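Local coordinates for protein RavA (Legionella pneumophila str. Paris, PDB 6WO6) that is a Legionella pneumophila effector, probably acting inside the infected host cell, although its biochemical activity is not established, at residues 13-17 against 47-53. The protein carries 2 engineered substitutions. Numbering follows the deposited sequence.
Sequences LEHPY and RLVLECP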
loop_
_atom_site.group_PDB
_atom_site.type_symbol
_atom_site.label_atom_id
_atom_site.label_comp_id
_atom_site.label_asym_id
_atom_site.label_seq_id
_atom_site.Cartn_x
_atom_site.Cartn_y
_atom_site.Cartn_z
ATOM N N LEU A 13 -33.711 -19.617 -7.840
ATOM C CA LEU A 13 -33.552 -19.293 -6.431
ATOM C C LEU A 13 -32.911 -17.921 -6.282
ATOM O O LEU A 13 -31.964 -17.580 -6.997
ATOM C CB LEU A 13 -32.700 -20.350 -5.735
ATOM C CG LEU A 13 -33.220 -21.787 -5.767
ATOM C CD1 LEU A 13 -32.209 -22.743 -5.153
ATOM C CD2 LEU A 13 -34.557 -21.880 -5.049
ATOM N N GLU A 14 -33.434 -17.125 -5.349
ATOM C CA GLU A 14 -32.902 -15.785 -5.132
ATOM C C GLU A 14 -31.824 -15.737 -4.057
ATOM O O GLU A 14 -31.012 -14.803 -4.055
ATOM C CB GLU A 14 -34.029 -14.806 -4.780
ATOM C CG GLU A 14 -34.868 -15.185 -3.572
ATOM C CD GLU A 14 -36.102 -14.306 -3.433
ATOM O OE1 GLU A 14 -36.679 -13.924 -4.475
ATOM O OE2 GLU A 14 -36.491 -13.989 -2.286
ATOM N N HIS A 15 -31.794 -16.713 -3.152
ATOM C CA HIS A 15 -30.718 -16.860 -2.174
ATOM C C HIS A 15 -30.231 -18.302 -2.234
ATOM O O HIS A 15 -30.553 -19.118 -1.358
ATOM C CB HIS A 15 -31.184 -16.481 -0.767
ATOM C CG HIS A 15 -31.624 -15.056 -0.640
ATOM N ND1 HIS A 15 -30.783 -13.992 -0.889
ATOM C CD2 HIS A 15 -32.817 -14.518 -0.288
ATOM C CE1 HIS A 15 -31.441 -12.860 -0.698
ATOM N NE2 HIS A 15 -32.676 -13.152 -0.332
ATOM N N PRO A 16 -29.448 -18.652 -3.259
ATOM C CA PRO A 16 -29.062 -20.062 -3.433
ATOM C C PRO A 16 -28.236 -20.630 -2.292
ATOM O O PRO A 16 -28.343 -21.830 -2.019
ATOM C CB PRO A 16 -28.273 -20.048 -4.751
ATOM C CG PRO A 16 -27.856 -18.626 -4.942
ATOM C CD PRO A 16 -28.964 -17.807 -4.362
ATOM N N TYR A 17 -27.414 -19.822 -1.614
ATOM C CA TYR A 17 -26.595 -20.377 -0.539
ATOM C C TYR A 17 -27.439 -20.736 0.678
ATOM O O TYR A 17 -27.180 -21.747 1.340
ATOM C CB TYR A 17 -25.478 -19.411 -0.144
ATOM C CG TYR A 17 -24.639 -19.951 0.995
ATOM C CD1 TYR A 17 -23.747 -20.996 0.787
ATOM C CD2 TYR A 17 -24.759 -19.438 2.281
ATOM C CE1 TYR A 17 -22.987 -21.508 1.824
ATOM C CE2 TYR A 17 -24.003 -19.943 3.325
ATOM C CZ TYR A 17 -23.118 -20.979 3.089
ATOM O OH TYR A 17 -22.360 -21.490 4.118
ATOM N N ARG A 47 -23.352 -18.106 -8.393
ATOM C CA ARG A 47 -24.123 -17.364 -7.396
ATOM C C ARG A 47 -24.055 -18.041 -6.030
ATOM O O ARG A 47 -23.874 -17.376 -4.998
ATOM C CB ARG A 47 -25.573 -17.223 -7.853
ATOM C CG ARG A 47 -25.746 -16.462 -9.157
ATOM C CD ARG A 47 -27.189 -16.526 -9.607
ATOM N NE ARG A 47 -28.093 -16.110 -8.540
ATOM C CZ ARG A 47 -29.343 -16.543 -8.413
ATOM N NH1 ARG A 47 -29.838 -17.416 -9.279
ATOM N NH2 ARG A 47 -30.094 -16.110 -7.411
ATOM N N LEU A 48 -24.201 -19.368 -6.014
ATOM C CA LEU A 48 -24.118 -20.141 -4.783
ATOM C C LEU A 48 -22.803 -19.888 -4.057
ATOM O O LEU A 48 -22.775 -19.752 -2.828
ATOM C CB LEU A 48 -24.292 -21.623 -5.128
ATOM C CG LEU A 48 -24.319 -22.747 -4.096
ATOM C CD1 LEU A 48 -25.172 -22.377 -2.920
ATOM C CD2 LEU A 48 -24.862 -24.011 -4.752
ATOM N N VAL A 49 -21.703 -19.796 -4.805
ATOM C CA VAL A 49 -20.406 -19.574 -4.174
ATOM C C VAL A 49 -20.226 -18.109 -3.778
ATOM O O VAL A 49 -19.591 -17.811 -2.757
ATOM C CB VAL A 49 -19.286 -20.073 -5.108
ATOM C CG1 VAL A 49 -18.046 -19.214 -4.998
ATOM C CG2 VAL A 49 -18.947 -21.517 -4.784
ATOM N N LEU A 50 -20.791 -17.177 -4.551
ATOM C CA LEU A 50 -20.696 -15.763 -4.200
ATOM C C LEU A 50 -21.379 -15.482 -2.869
ATOM O O LEU A 50 -20.800 -14.836 -1.987
ATOM C CB LEU A 50 -21.309 -14.902 -5.304
ATOM C CG LEU A 50 -20.376 -14.487 -6.440
ATOM C CD1 LEU A 50 -21.174 -14.046 -7.655
ATOM C CD2 LEU A 50 -19.455 -13.371 -5.977
ATOM N N GLU A 51 -22.609 -15.972 -2.698
ATOM C CA GLU A 51 -23.364 -15.646 -1.492
ATOM C C GLU A 51 -22.809 -16.297 -0.231
ATOM O O GLU A 51 -23.218 -15.911 0.869
ATOM C CB GLU A 51 -24.828 -16.039 -1.663
ATOM C CG GLU A 51 -25.562 -15.227 -2.708
ATOM C CD GLU A 51 -27.048 -15.490 -2.687
ATOM O OE1 GLU A 51 -27.788 -14.782 -3.403
ATOM O OE2 GLU A 51 -27.474 -16.404 -1.947
ATOM N N CYS A 52 -21.902 -17.260 -0.354
ATOM C CA CYS A 52 -21.349 -17.929 0.817
ATOM C C CYS A 52 -20.354 -17.017 1.523
ATOM O O CYS A 52 -19.351 -16.626 0.916
ATOM C CB CYS A 52 -20.669 -19.226 0.411
ATOM S SG CYS A 52 -19.767 -20.032 1.741
ATOM N N PRO A 53 -20.583 -16.656 2.788
ATOM C CA PRO A 53 -19.621 -15.805 3.497
ATOM C C PRO A 53 -18.289 -16.518 3.673
ATOM O O PRO A 53 -18.203 -17.747 3.629
ATOM C CB PRO A 53 -20.296 -15.548 4.851
ATOM C CG PRO A 53 -21.738 -15.884 4.640
ATOM C CD PRO A 53 -21.751 -16.979 3.620
#
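Tyr17, in the first turn of helix 16-20, comes closest to Leu48 near the end of helix 38-51, their CA atoms 4.9 Å apart. Its CG stands anti to the backbone N (chi1 178°), which lays the ring against the chain leaving helix 38-51. Cys52 CA sits over the ring centre in a CH-pi contact, 3.8 Å from the Tyr17 centroid, while Cys52 SG meets the ring obliquely in a sulfur-aromatic contact. Pro53 CD packs by Tyr17 CE2 at 3.7 Å. Glu56 takes a hydrogen bond from Tyr17 OH, and Phe60 meets the ring edge-to-face, so Tyr17 also reaches helix 54-66, next after helix 38-51 in this all-helical chain. His15 is the N-cap of helix 16-20. Across from this first turn, the extended chain of Glu51 brings OE2 to a nearly straight but weak hydrogen bond with Tyr17 N, 3.4 Å long; the carboxylate may also gain from the helix dipole. The Glu51 side chain crosses the Pro16 ring at about a right angle, its carboxylate against CD. Arg47 bends at chi3 (52°), angling its guanidinium to Leu13 O; NH2 sits so close that the modelled bond is doubtful in detail, and NH1 adds a weak one. Pro16 CG lies over one guanidinium face.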